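Local coordinates for protein Pcza361.24 (Amycolatopsis orientalis, PDB 3G2M) that is a glycopeptide N-methyltransferase that uses S-adenosyl-L-methionine, probably methylating glycopeptide antibiotics or their precursors, at residues V86-A91 with T153-S158; S160-D165 with R248-A253; L188-S193 with V285-V290; L222-I227 with P254-R259. All coordinates share one frame; numbering follows the deposited sequence.

Contact 1 of 4, residues V86-A91 with T153-S158; sequences VLELAA and TVVISS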
loop_
_atom_site.group_PDB
_atom_site.type_symbol
_atom_site.label_atom_id
_atom_site.label_comp_id
_atom_site.label_asym_id
_atom_site.label_seq_id
_atom_site.Cartn_x
_atom_site.Cartn_y
_atom_site.Cartn_z
ATOM N N VAL A 86 10.637 10.142 26.759
ATOM C CA VAL A 86 10.009 9.389 25.669
ATOM C C VAL A 86 9.929 10.287 24.435
ATOM O O VAL A 86 9.562 11.450 24.537
ATOM C CB VAL A 86 8.586 8.900 26.072
ATOM C CG1 VAL A 86 7.902 8.152 24.929
ATOM C CG2 VAL A 86 8.649 8.013 27.324
ATOM N N LEU A 87 10.283 9.745 23.271
ATOM C CA LEU A 87 10.097 10.463 22.024
ATOM C C LEU A 87 8.772 10.048 21.382
ATOM O O LEU A 87 8.565 8.875 21.083
ATOM C CB LEU A 87 11.275 10.201 21.076
ATOM C CG LEU A 87 11.219 10.809 19.673
ATOM C CD1 LEU A 87 11.171 12.342 19.718
ATOM C CD2 LEU A 87 12.407 10.322 18.862
ATOM N N GLU A 88 7.864 11.002 21.206
ATOM C CA GLU A 88 6.612 10.732 20.498
ATOM C C GLU A 88 6.658 11.330 19.093
ATOM O O GLU A 88 6.794 12.539 18.930
ATOM C CB GLU A 88 5.396 11.256 21.266
ATOM C CG GLU A 88 4.065 10.905 20.597
ATOM C CD GLU A 88 2.876 11.653 21.165
ATOM O OE1 GLU A 88 3.014 12.319 22.213
ATOM O OE2 GLU A 88 1.787 11.565 20.560
ATOM N N LEU A 89 6.545 10.465 18.087
ATOM C CA LEU A 89 6.634 10.882 16.687
ATOM C C LEU A 89 5.269 11.275 16.165
ATOM O O LEU A 89 4.275 10.585 16.428
ATOM C CB LEU A 89 7.221 9.766 15.810
ATOM C CG LEU A 89 8.552 9.170 16.266
ATOM C CD1 LEU A 89 8.896 7.907 15.471
ATOM C CD2 LEU A 89 9.687 10.190 16.180
ATOM N N ALA A 90 5.244 12.373 15.409
ATOM C CA ALA A 90 4.029 12.918 14.803
ATOM C C ALA A 90 2.956 13.147 15.866
ATOM O O ALA A 90 1.839 12.629 15.766
ATOM C CB ALA A 90 3.526 12.004 13.669
ATOM N N ALA A 91 3.319 13.924 16.890
ATOM C CA ALA A 91 2.490 14.084 18.087
ATOM C C ALA A 91 1.241 14.942 17.857
ATOM O O ALA A 91 0.333 14.991 18.705
ATOM C CB ALA A 91 3.326 14.656 19.224
ATOM N N THR A 153 12.561 5.079 25.080
ATOM C CA THR A 153 11.247 4.755 24.520
ATOM C C THR A 153 10.920 5.700 23.365
ATOM O O THR A 153 11.048 6.917 23.497
ATOM C CB THR A 153 10.124 4.881 25.587
ATOM O OG1 THR A 153 10.495 4.163 26.769
ATOM C CG2 THR A 153 8.798 4.324 25.064
ATOM N N VAL A 154 10.512 5.128 22.233
ATOM C CA VAL A 154 10.004 5.896 21.099
ATOM C C VAL A 154 8.630 5.338 20.710
ATOM O O VAL A 154 8.469 4.131 20.566
ATOM C CB VAL A 154 10.976 5.864 19.879
ATOM C CG1 VAL A 154 10.377 6.626 18.686
ATOM C CG2 VAL A 154 12.341 6.450 20.242
ATOM N N VAL A 155 7.647 6.218 20.547
ATOM C CA VAL A 155 6.268 5.796 20.257
ATOM C C VAL A 155 5.697 6.455 18.997
ATOM O O VAL A 155 6.040 7.593 18.663
ATOM C CB VAL A 155 5.291 6.006 21.475
ATOM C CG1 VAL A 155 5.748 5.211 22.693
ATOM C CG2 VAL A 155 5.148 7.466 21.838
ATOM N N ILE A 156 4.835 5.719 18.295
ATOM C CA ILE A 156 4.114 6.262 17.147
ATOM C C ILE A 156 2.702 5.676 17.085
ATOM O O ILE A 156 2.499 4.487 17.339
ATOM C CB ILE A 156 4.898 6.059 15.804
ATOM C CG1 ILE A 156 4.296 6.910 14.675
ATOM C CG2 ILE A 156 4.990 4.576 15.404
ATOM C CD1 ILE A 156 5.161 6.963 13.426
ATOM N N SER A 157 1.738 6.527 16.757
ATOM C CA SER A 157 0.341 6.125 16.706
ATOM C C SER A 157 -0.052 5.630 15.317
ATOM O O SER A 157 0.523 6.061 14.310
ATOM C CB SER A 157 -0.551 7.292 17.136
ATOM O OG SER A 157 -1.894 6.868 17.318
ATOM N N SER A 158 -1.041 4.734 15.273
ATOM C CA SER A 158 -1.530 4.156 14.015
ATOM C C SER A 158 -1.776 5.176 12.905
ATOM O O SER A 158 -1.358 4.970 11.770
ATOM C CB SER A 158 -2.825 3.375 14.257
ATOM O OG SER A 158 -3.233 2.756 13.052
HETATM O O HOH W 1 1.893 9.371 16.258
#
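Leu89 turns CG away from its carbonyl carbon and back beside its own N (chi1 -53°), while Val154 sends CG1 opposite its N (chi1 177°); together these torsions bring Leu89 CD1 to 3.8 Å from Val154 CG1, the leucine branch crossing the valine at a slant. The second methyl, Val154 CG2, runs alongside Leu87, whose side chain points the same way, and sits 4.0 Å from Leu87 CB. Beta-branched residues suit the extended backbone, and Val154 packs with both methyls. On the other face, Val155 CG2 meets Glu88 CG at 3.8 Å and Val86 CG1 at 4.2 Å. Glu88 touches the valine with its CB and CG methylenes, while its OE1 is hydrogen-bonded to Thr97 OG1. Leu87 is held through both backbone groups: its N donates to Thr153 O (2.9 Å), and its O accepts from Val155 N (2.9 Å). Leu89 N reaches Val155 O at 3.0 Å. Near the C-terminal ends of the strands a water bridges them, accepting from Ser157 N and donating to Leu89 O at 2.7 Å. Leu172 and Val176 of helix 166-179 cover the face of Leu89 and Val154. This is the parallel centre of the Rossmann-like methyltransferase sheet, whose strand ends approach the cofactor site; Ser157 is among the residues seen to bind S-adenosyl-L-methionine, which is absent from this chain.

Contact 2 of 4, residues S160-D165 with R248-A253; sequences SINELD and RRRLLA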
loop_
_atom_site.group_PDB
_atom_site.type_symbol
_atom_site.label_atom_id
_atom_site.label_comp_id
_atom_site.label_asym_id
_atom_site.label_seq_id
_atom_site.Cartn_x
_atom_site.Cartn_y
_atom_site.Cartn_z
ATOM N N SER A 160 -0.551 8.030 12.260
ATOM C CA SER A 160 0.671 8.656 11.762
ATOM C C SER A 160 1.494 7.757 10.844
ATOM O O SER A 160 1.887 8.175 9.760
ATOM C CB SER A 160 1.528 9.076 12.953
ATOM O OG SER A 160 0.766 9.884 13.828
ATOM N N ILE A 161 1.788 6.535 11.289
ATOM C CA ILE A 161 2.573 5.614 10.449
ATOM C C ILE A 161 1.828 5.291 9.146
ATOM O O ILE A 161 2.435 5.190 8.087
ATOM C CB ILE A 161 3.020 4.322 11.206
ATOM C CG1 ILE A 161 3.905 3.440 10.289
ATOM C CG2 ILE A 161 1.809 3.561 11.756
ATOM C CD1 ILE A 161 4.672 2.320 10.996
ATOM N N ASN A 162 0.505 5.176 9.221
ATOM C CA ASN A 162 -0.304 4.907 8.028
ATOM C C ASN A 162 -0.314 6.049 7.005
ATOM O O ASN A 162 -0.717 5.853 5.863
ATOM C CB ASN A 162 -1.736 4.492 8.409
ATOM C CG ASN A 162 -1.852 2.998 8.708
ATOM O OD1 ASN A 162 -1.777 2.168 7.800
ATOM N ND2 ASN A 162 -2.054 2.654 9.979
ATOM N N GLU A 163 0.144 7.232 7.404
ATOM C CA GLU A 163 0.276 8.356 6.466
ATOM C C GLU A 163 1.519 8.225 5.571
ATOM O O GLU A 163 1.668 8.956 4.590
ATOM C CB GLU A 163 0.270 9.695 7.229
ATOM C CG GLU A 163 -1.144 10.088 7.685
ATOM C CD GLU A 163 -1.235 11.406 8.440
ATOM O OE1 GLU A 163 -0.199 12.068 8.715
ATOM O OE2 GLU A 163 -2.384 11.788 8.758
ATOM N N LEU A 164 2.395 7.274 5.899
ATOM C CA LEU A 164 3.673 7.110 5.195
ATOM C C LEU A 164 3.634 5.973 4.174
ATOM O O LEU A 164 3.143 4.879 4.475
ATOM C CB LEU A 164 4.796 6.842 6.209
ATOM C CG LEU A 164 5.099 7.873 7.306
ATOM C CD1 LEU A 164 6.283 7.399 8.164
ATOM C CD2 LEU A 164 5.379 9.261 6.700
ATOM N N ASP A 165 4.164 6.228 2.980
ATOM C CA ASP A 165 4.308 5.187 1.967
ATOM C C ASP A 165 5.452 4.228 2.333
ATOM O O ASP A 165 6.103 4.399 3.368
ATOM C CB ASP A 165 4.459 5.780 0.544
ATOM C CG ASP A 165 5.757 6.552 0.338
ATOM O OD1 ASP A 165 6.712 6.416 1.134
ATOM O OD2 ASP A 165 5.817 7.313 -0.651
ATOM N N ARG A 248 -10.487 8.741 1.741
ATOM C CA ARG A 248 -9.777 7.485 1.543
ATOM C C ARG A 248 -8.398 7.587 2.165
ATOM O O ARG A 248 -7.687 8.572 1.951
ATOM C CB ARG A 248 -9.670 7.137 0.055
ATOM C CG ARG A 248 -10.972 6.639 -0.549
ATOM C CD ARG A 248 -10.771 6.083 -1.954
ATOM N NE ARG A 248 -12.035 5.576 -2.484
ATOM C CZ ARG A 248 -12.271 5.286 -3.762
ATOM N NH1 ARG A 248 -11.323 5.443 -4.681
ATOM N NH2 ARG A 248 -13.472 4.840 -4.120
ATOM N N ARG A 249 -8.029 6.585 2.957
ATOM C CA ARG A 249 -6.700 6.570 3.566
ATOM C C ARG A 249 -6.120 5.171 3.639
ATOM O O ARG A 249 -6.851 4.178 3.626
ATOM C CB ARG A 249 -6.702 7.225 4.951
ATOM C CG ARG A 249 -7.561 6.539 6.010
ATOM C CD ARG A 249 -7.298 7.144 7.403
ATOM N N ARG A 250 -4.796 5.120 3.706
ATOM C CA ARG A 250 -4.058 3.876 3.805
ATOM C C ARG A 250 -4.406 3.173 5.106
ATOM O O ARG A 250 -4.496 3.814 6.157
ATOM C CB ARG A 250 -2.557 4.174 3.772
ATOM C CG ARG A 250 -1.649 2.966 3.982
ATOM C CD ARG A 250 -0.180 3.377 3.973
ATOM N NE ARG A 250 0.261 3.835 2.656
ATOM C CZ ARG A 250 0.381 5.109 2.285
ATOM N NH1 ARG A 250 0.085 6.099 3.120
ATOM N NH2 ARG A 250 0.809 5.394 1.062
ATOM N N LEU A 251 -4.612 1.861 5.026
ATOM C CA LEU A 251 -4.726 1.039 6.224
ATOM C C LEU A 251 -3.866 -0.202 6.071
ATOM O O LEU A 251 -4.211 -1.126 5.332
ATOM C CB LEU A 251 -6.189 0.673 6.540
ATOM C CG LEU A 251 -6.433 -0.002 7.902
ATOM C CD1 LEU A 251 -6.077 0.931 9.058
ATOM C CD2 LEU A 251 -7.862 -0.465 8.041
ATOM N N LEU A 252 -2.737 -0.207 6.770
ATOM C CA LEU A 252 -1.833 -1.335 6.731
ATOM C C LEU A 252 -2.285 -2.401 7.724
ATOM O O LEU A 252 -2.767 -2.088 8.831
ATOM C CB LEU A 252 -0.401 -0.889 7.054
ATOM C CG LEU A 252 0.281 0.085 6.087
ATOM C CD1 LEU A 252 1.327 0.931 6.814
ATOM C CD2 LEU A 252 0.891 -0.664 4.914
ATOM N N ALA A 253 -2.133 -3.657 7.326
ATOM C CA ALA A 253 -2.317 -4.772 8.244
ATOM C C ALA A 253 -1.188 -4.726 9.276
ATOM O O ALA A 253 -0.038 -4.512 8.905
ATOM C CB ALA A 253 -2.294 -6.098 7.465
HETATM O O HOH W 2 -2.587 -0.090 10.533
#
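Arg250 sets its guanidinium against the turn Ile161-Leu164, with Asn162 O at the edge of the group and Leu164 O and Asp165 CA over one face. Arg250 NH1 donates to Asn162 O at 2.9 Å in an almost straight bond (169°). The oxygen lies practically in the guanidinium plane, although the donor is tilted 31° from the plane of the carbonyl. With CG anti to the backbone N (chi1 175°) and chi2 extended, Arg250 CD comes to 3.2 Å from Asn162 O, and a bend at chi3 then turns NE and the guanidinium toward the turn. The long arginine thus serves a type I beta turn and ties the methyltransferase core to strand 244-252 in the middle of the separate three-stranded sheet. The Asn162 and Leu252 side chains lie alongside one another but point opposite ways. Asn162 OD1 accepts from Leu252 N at 2.8 Å and also rests 3.4 Å from Leu252 CG. The amide suits this place because its other end donates: ND2 bonds to Ser158 O and to a water at 2.8 Å, which in turn donates to Leu252 O at 2.6 Å. Asp165 turns its carboxylate to another task, OD1 capping the next helix at Asp168 N, while its CB stays 3.7 Å from Arg250 NH2.

Contact 3 of 4, residues L188-S193 with V285-V290; sequences LSLAMS and VLVEAV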
loop_
_atom_site.group_PDB
_atom_site.type_symbol
_atom_site.label_atom_id
_atom_site.label_comp_id
_atom_site.label_asym_id
_atom_site.label_seq_id
_atom_site.Cartn_x
_atom_site.Cartn_y
_atom_site.Cartn_z
ATOM N N LEU A 188 4.508 0.850 18.789
ATOM C CA LEU A 188 3.586 1.308 17.757
ATOM C C LEU A 188 2.171 0.812 18.042
ATOM O O LEU A 188 1.985 -0.319 18.480
ATOM C CB LEU A 188 4.017 0.801 16.371
ATOM C CG LEU A 188 5.470 0.839 15.889
ATOM C CD1 LEU A 188 6.229 -0.410 16.317
ATOM C CD2 LEU A 188 5.488 0.945 14.356
ATOM N N SER A 189 1.178 1.665 17.816
ATOM C CA SER A 189 -0.193 1.190 17.704
ATOM C C SER A 189 -0.537 1.105 16.226
ATOM O O SER A 189 -0.053 1.914 15.428
ATOM C CB SER A 189 -1.172 2.098 18.439
ATOM O OG SER A 189 -1.288 3.358 17.807
ATOM N N LEU A 190 -1.347 0.112 15.863
ATOM C CA LEU A 190 -1.724 -0.123 14.471
ATOM C C LEU A 190 -3.164 -0.586 14.421
ATOM O O LEU A 190 -3.502 -1.600 15.031
ATOM C CB LEU A 190 -0.835 -1.204 13.832
ATOM C CG LEU A 190 0.687 -0.961 13.795
ATOM C CD1 LEU A 190 1.450 -2.244 13.496
ATOM C CD2 LEU A 190 1.049 0.121 12.802
ATOM N N ALA A 191 -3.996 0.149 13.688
ATOM C CA ALA A 191 -5.387 -0.246 13.462
ATOM C C ALA A 191 -5.459 -1.579 12.712
ATOM O O ALA A 191 -4.674 -1.820 11.788
ATOM C CB ALA A 191 -6.129 0.837 12.704
HETATM N N MSE A 192 -6.406 -2.425 13.121
HETATM C CA MSE A 192 -6.535 -3.794 12.625
HETATM C C MSE A 192 -7.943 -4.006 12.074
HETATM O O MSE A 192 -8.913 -4.062 12.833
HETATM C CB MSE A 192 -6.225 -4.813 13.742
HETATM C CG MSE A 192 -6.354 -6.307 13.347
HETATM SE SE MSE A 192 -6.019 -7.582 14.832
HETATM C CE MSE A 192 -7.534 -7.119 15.957
ATOM N N SER A 193 -8.041 -4.121 10.751
ATOM C CA SER A 193 -9.320 -4.334 10.071
ATOM C C SER A 193 -9.832 -5.747 10.304
ATOM O O SER A 193 -9.098 -6.606 10.799
ATOM C CB SER A 193 -9.160 -4.117 8.569
ATOM O OG SER A 193 -8.385 -5.159 8.002
ATOM N N VAL A 285 -3.589 -3.015 17.444
ATOM C CA VAL A 285 -2.501 -3.854 17.941
ATOM C C VAL A 285 -1.377 -2.961 18.497
ATOM O O VAL A 285 -0.957 -1.997 17.840
ATOM C CB VAL A 285 -1.951 -4.796 16.818
ATOM C CG1 VAL A 285 -0.793 -5.643 17.321
ATOM C CG2 VAL A 285 -3.049 -5.703 16.293
ATOM N N LEU A 286 -0.928 -3.265 19.716
ATOM C CA LEU A 286 0.248 -2.618 20.286
ATOM C C LEU A 286 1.470 -3.489 20.039
ATOM O O LEU A 286 1.585 -4.589 20.588
ATOM C CB LEU A 286 0.071 -2.338 21.789
ATOM C CG LEU A 286 0.760 -1.110 22.418
ATOM C CD1 LEU A 286 2.287 -1.183 22.338
ATOM C CD2 LEU A 286 0.253 0.226 21.846
ATOM N N VAL A 287 2.380 -2.974 19.216
ATOM C CA VAL A 287 3.578 -3.700 18.785
ATOM C C VAL A 287 4.791 -3.175 19.550
ATOM O O VAL A 287 4.982 -1.964 19.656
ATOM C CB VAL A 287 3.794 -3.551 17.246
ATOM C CG1 VAL A 287 5.147 -4.115 16.798
ATOM C CG2 VAL A 287 2.654 -4.215 16.468
ATOM N N GLU A 288 5.590 -4.086 20.104
ATOM C CA GLU A 288 6.844 -3.719 20.775
ATOM C C GLU A 288 8.022 -4.231 19.964
ATOM O O GLU A 288 8.081 -5.421 19.627
ATOM C CB GLU A 288 6.919 -4.323 22.176
ATOM C CG GLU A 288 5.879 -3.812 23.152
ATOM C CD GLU A 288 5.749 -4.710 24.353
ATOM O OE1 GLU A 288 6.763 -4.871 25.074
ATOM O OE2 GLU A 288 4.643 -5.262 24.562
ATOM N N ALA A 289 8.967 -3.343 19.669
ATOM C CA ALA A 289 10.137 -3.724 18.883
ATOM C C ALA A 289 11.422 -3.202 19.501
ATOM O O ALA A 289 11.458 -2.099 20.055
ATOM C CB ALA A 289 10.004 -3.243 17.439
ATOM N N VAL A 290 12.473 -4.006 19.395
ATOM C CA VAL A 290 13.795 -3.643 19.911
ATOM C C VAL A 290 14.882 -4.011 18.901
ATOM O O VAL A 290 14.655 -4.824 18.005
ATOM C CB VAL A 290 14.097 -4.338 21.271
ATOM C CG1 VAL A 290 13.090 -3.906 22.345
ATOM C CG2 VAL A 290 14.119 -5.873 21.121
#
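Strands 188-191 and 285-290 run antiparallel, their directions 145° apart, with Leu188 opposite Val287 and Leu190 opposite Val285 as hydrogen-bonded pairs. Each pair exchanges two bonds: Leu188 N to Val287 O (3.0 Å) with Val287 N to Leu188 O (2.8 Å), and Leu190 N to Val285 O (2.9 Å) with Val285 N to Leu190 O (2.8 Å). The bond from Leu190 N is the most bent of the four, at 137°. Val287 uses both methyls on the face toward helix 254-263: CG1 lies 3.9 Å from Leu188 CD1, and CG2 lies 3.8 Å from Leu190 CD1. Met192, modelled as selenomethionine, extends through chi1 (179°) and chi2 to bring SE 3.8 Å from Val285 CG2; a long flexible methionine chain suits this place just past the end of strand 184-191, where Pro254 also packs against Val285. The small Ser189 faces the other way beside Leu286, its CB 4.1 Å from Leu286 CD2. The paired backbone groups are therefore satisfied within an apolar layer of leucine and valine, while the single polar side chain of the middle pair is taken up by Glu71 OE2 and Ser158 N, both bonded to Ser189 OG, beside the cofactor-binding Ser157.

Contact 4 of 4, residues L222-I227 with P254-R259; sequences LPAEEI and PDQVVR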
loop_
_atom_site.group_PDB
_atom_site.type_symbol
_atom_site.label_atom_id
_atom_site.label_comp_id
_atom_site.label_asym_id
_atom_site.label_seq_id
_atom_site.Cartn_x
_atom_site.Cartn_y
_atom_site.Cartn_z
ATOM N N LEU A 222 -2.186 -13.278 2.367
ATOM C CA LEU A 222 -2.051 -12.502 3.593
ATOM C C LEU A 222 -2.429 -11.050 3.331
ATOM O O LEU A 222 -2.072 -10.499 2.287
ATOM C CB LEU A 222 -0.622 -12.597 4.152
ATOM C CG LEU A 222 0.102 -13.959 4.193
ATOM C CD1 LEU A 222 1.519 -13.793 4.712
ATOM C CD2 LEU A 222 -0.640 -15.002 5.028
ATOM N N PRO A 223 -3.159 -10.422 4.278
ATOM C CA PRO A 223 -3.455 -9.003 4.107
ATOM C C PRO A 223 -2.167 -8.198 4.237
ATOM O O PRO A 223 -1.300 -8.545 5.042
ATOM C CB PRO A 223 -4.399 -8.684 5.274
ATOM C CG PRO A 223 -4.809 -10.017 5.847
ATOM C CD PRO A 223 -3.714 -10.966 5.529
ATOM N N ALA A 224 -2.018 -7.160 3.424
ATOM C CA ALA A 224 -0.855 -6.289 3.547
ATOM C C ALA A 224 -1.291 -4.826 3.658
ATOM O O ALA A 224 -0.923 -4.122 4.603
ATOM C CB ALA A 224 0.086 -6.495 2.386
ATOM N N GLU A 225 -2.092 -4.377 2.696
ATOM C CA GLU A 225 -2.590 -3.003 2.719
ATOM C C GLU A 225 -4.002 -2.921 2.169
ATOM O O GLU A 225 -4.325 -3.549 1.155
ATOM C CB GLU A 225 -1.648 -2.070 1.937
ATOM C CG GLU A 225 -1.989 -0.565 2.029
ATOM C CD GLU A 225 -0.915 0.334 1.405
ATOM O OE1 GLU A 225 -1.274 1.415 0.901
ATOM O OE2 GLU A 225 0.283 -0.028 1.411
ATOM N N GLU A 226 -4.832 -2.132 2.849
ATOM C CA GLU A 226 -6.165 -1.816 2.384
ATOM C C GLU A 226 -6.306 -0.307 2.289
ATOM O O GLU A 226 -5.412 0.451 2.693
ATOM C CB GLU A 226 -7.223 -2.350 3.360
ATOM C CG GLU A 226 -7.434 -3.862 3.329
ATOM C CD GLU A 226 -8.238 -4.344 4.521
ATOM O OE1 GLU A 226 -7.795 -4.135 5.673
ATOM O OE2 GLU A 226 -9.320 -4.914 4.315
ATOM N N ILE A 227 -7.435 0.123 1.752
ATOM C CA ILE A 227 -7.817 1.526 1.810
ATOM C C ILE A 227 -9.063 1.610 2.682
ATOM O O ILE A 227 -10.037 0.889 2.446
ATOM C CB ILE A 227 -8.085 2.117 0.403
ATOM C CG1 ILE A 227 -6.775 2.224 -0.386
ATOM C CG2 ILE A 227 -8.758 3.509 0.507
ATOM C CD1 ILE A 227 -6.973 2.636 -1.845
ATOM N N PRO A 254 -1.509 -4.881 10.585
ATOM C CA PRO A 254 -0.446 -4.931 11.604
ATOM C C PRO A 254 0.678 -5.920 11.280
ATOM O O PRO A 254 1.849 -5.609 11.504
ATOM C CB PRO A 254 -1.202 -5.358 12.876
ATOM C CG PRO A 254 -2.584 -4.791 12.663
ATOM C CD PRO A 254 -2.853 -4.974 11.192
ATOM N N ASP A 255 0.334 -7.087 10.732
ATOM C CA ASP A 255 1.342 -8.101 10.388
ATOM C C ASP A 255 2.287 -7.637 9.272
ATOM O O ASP A 255 3.450 -8.050 9.237
ATOM C CB ASP A 255 0.689 -9.445 10.014
ATOM C CG ASP A 255 0.107 -10.185 11.228
ATOM O OD1 ASP A 255 0.526 -9.916 12.374
ATOM O OD2 ASP A 255 -0.783 -11.038 11.032
ATOM N N GLN A 256 1.794 -6.781 8.375
ATOM C CA GLN A 256 2.630 -6.179 7.323
ATOM C C GLN A 256 3.693 -5.232 7.914
ATOM O O GLN A 256 4.864 -5.293 7.536
ATOM C CB GLN A 256 1.773 -5.444 6.274
ATOM C CG GLN A 256 2.571 -4.576 5.264
ATOM C CD GLN A 256 3.449 -5.400 4.322
ATOM O OE1 GLN A 256 3.147 -6.551 4.024
ATOM N NE2 GLN A 256 4.531 -4.801 3.843
ATOM N N VAL A 257 3.280 -4.364 8.834
ATOM C CA VAL A 257 4.223 -3.474 9.532
ATOM C C VAL A 257 5.238 -4.291 10.339
ATOM O O VAL A 257 6.425 -3.966 10.357
ATOM C CB VAL A 257 3.500 -2.446 10.444
ATOM C CG1 VAL A 257 4.511 -1.604 11.260
ATOM C CG2 VAL A 257 2.593 -1.540 9.621
ATOM N N VAL A 258 4.772 -5.353 10.996
ATOM C CA VAL A 258 5.687 -6.281 11.679
ATOM C C VAL A 258 6.751 -6.843 10.712
ATOM O O VAL A 258 7.944 -6.801 11.023
ATOM C CB VAL A 258 4.935 -7.422 12.422
ATOM C CG1 VAL A 258 5.896 -8.529 12.835
ATOM C CG2 VAL A 258 4.210 -6.871 13.650
ATOM N N ARG A 259 6.323 -7.343 9.548
ATOM C CA ARG A 259 7.265 -7.866 8.530
ATOM C C ARG A 259 8.295 -6.808 8.112
ATOM O O ARG A 259 9.483 -7.107 7.939
ATOM C CB ARG A 259 6.525 -8.410 7.297
ATOM C CG ARG A 259 5.688 -9.669 7.566
ATOM C CD ARG A 259 5.111 -10.282 6.285
ATOM N NE ARG A 259 4.024 -9.500 5.686
ATOM C CZ ARG A 259 2.728 -9.660 5.963
ATOM N NH1 ARG A 259 2.324 -10.573 6.841
ATOM N NH2 ARG A 259 1.827 -8.902 5.347
#
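Residues 222-227 of strand 219-234 run at 102° to residues 254-259 of helix 254-263, and Pro223 and Ala224 touch Gln256 and Arg259 where the three-stranded sheet is joined to the methyltransferase core. The helix directly follows strand 244-252, which pairs with 219-234, so it folds back on the partner of the strand it follows. The contact also lies by the subunit interface: Leu222, Glu225 and Ile227 continue the sheet as an antiparallel ladder with a strand of the second subunit.

Arg259 does most of the polar work. Its NH2 donates to Pro223 O at 3.2 Å, with the oxygen only 4° out of the guanidinium plane. The same NH2 donates to Gln256 OE1 at 3.0 Å, whereas Arg259 NE makes only a weak bond to that oxygen. A bend at chi3 (-72°) swings the guanidinium back over its own helix, so that one face rests over Gln256 CA and Asp255 O while the edge turns to the strand. Gln256 suits its position because one end accepts from Arg259 and the other, NE2, donates to Glu260 OE2. The small Ala224 lets the glutamine chain come close: Ala224 O lies 3.4 Å from Gln256 CB, and Ala224 CB lies 3.5 Å from Gln256 OE1. Beside them, Leu222 CD1 packs 3.9 Å from Arg259 NH1.

In the fold
Contacts 1 and 3 lie in one seven-stranded sheet, their centres 12 Å apart, where strands 151-156 and 184-191 are neighbours; a bond between Ser158 OG and Ala191 N joins them. Contacts 2 and 4, 10 Å apart, share the three-stranded sheet through strands 219-234 and 244-252, and both touch the second subunit. Along the chain, contact 1 closes before the rest open, contact 2 crosses both 3 and 4, and contact 4 is nested within contact 3. This interlacing stitches the sheet that continues into the partner subunit onto the cofactor-binding core, with Leu190 meeting both Ile161 of contact 2 and Val257 of contact 4.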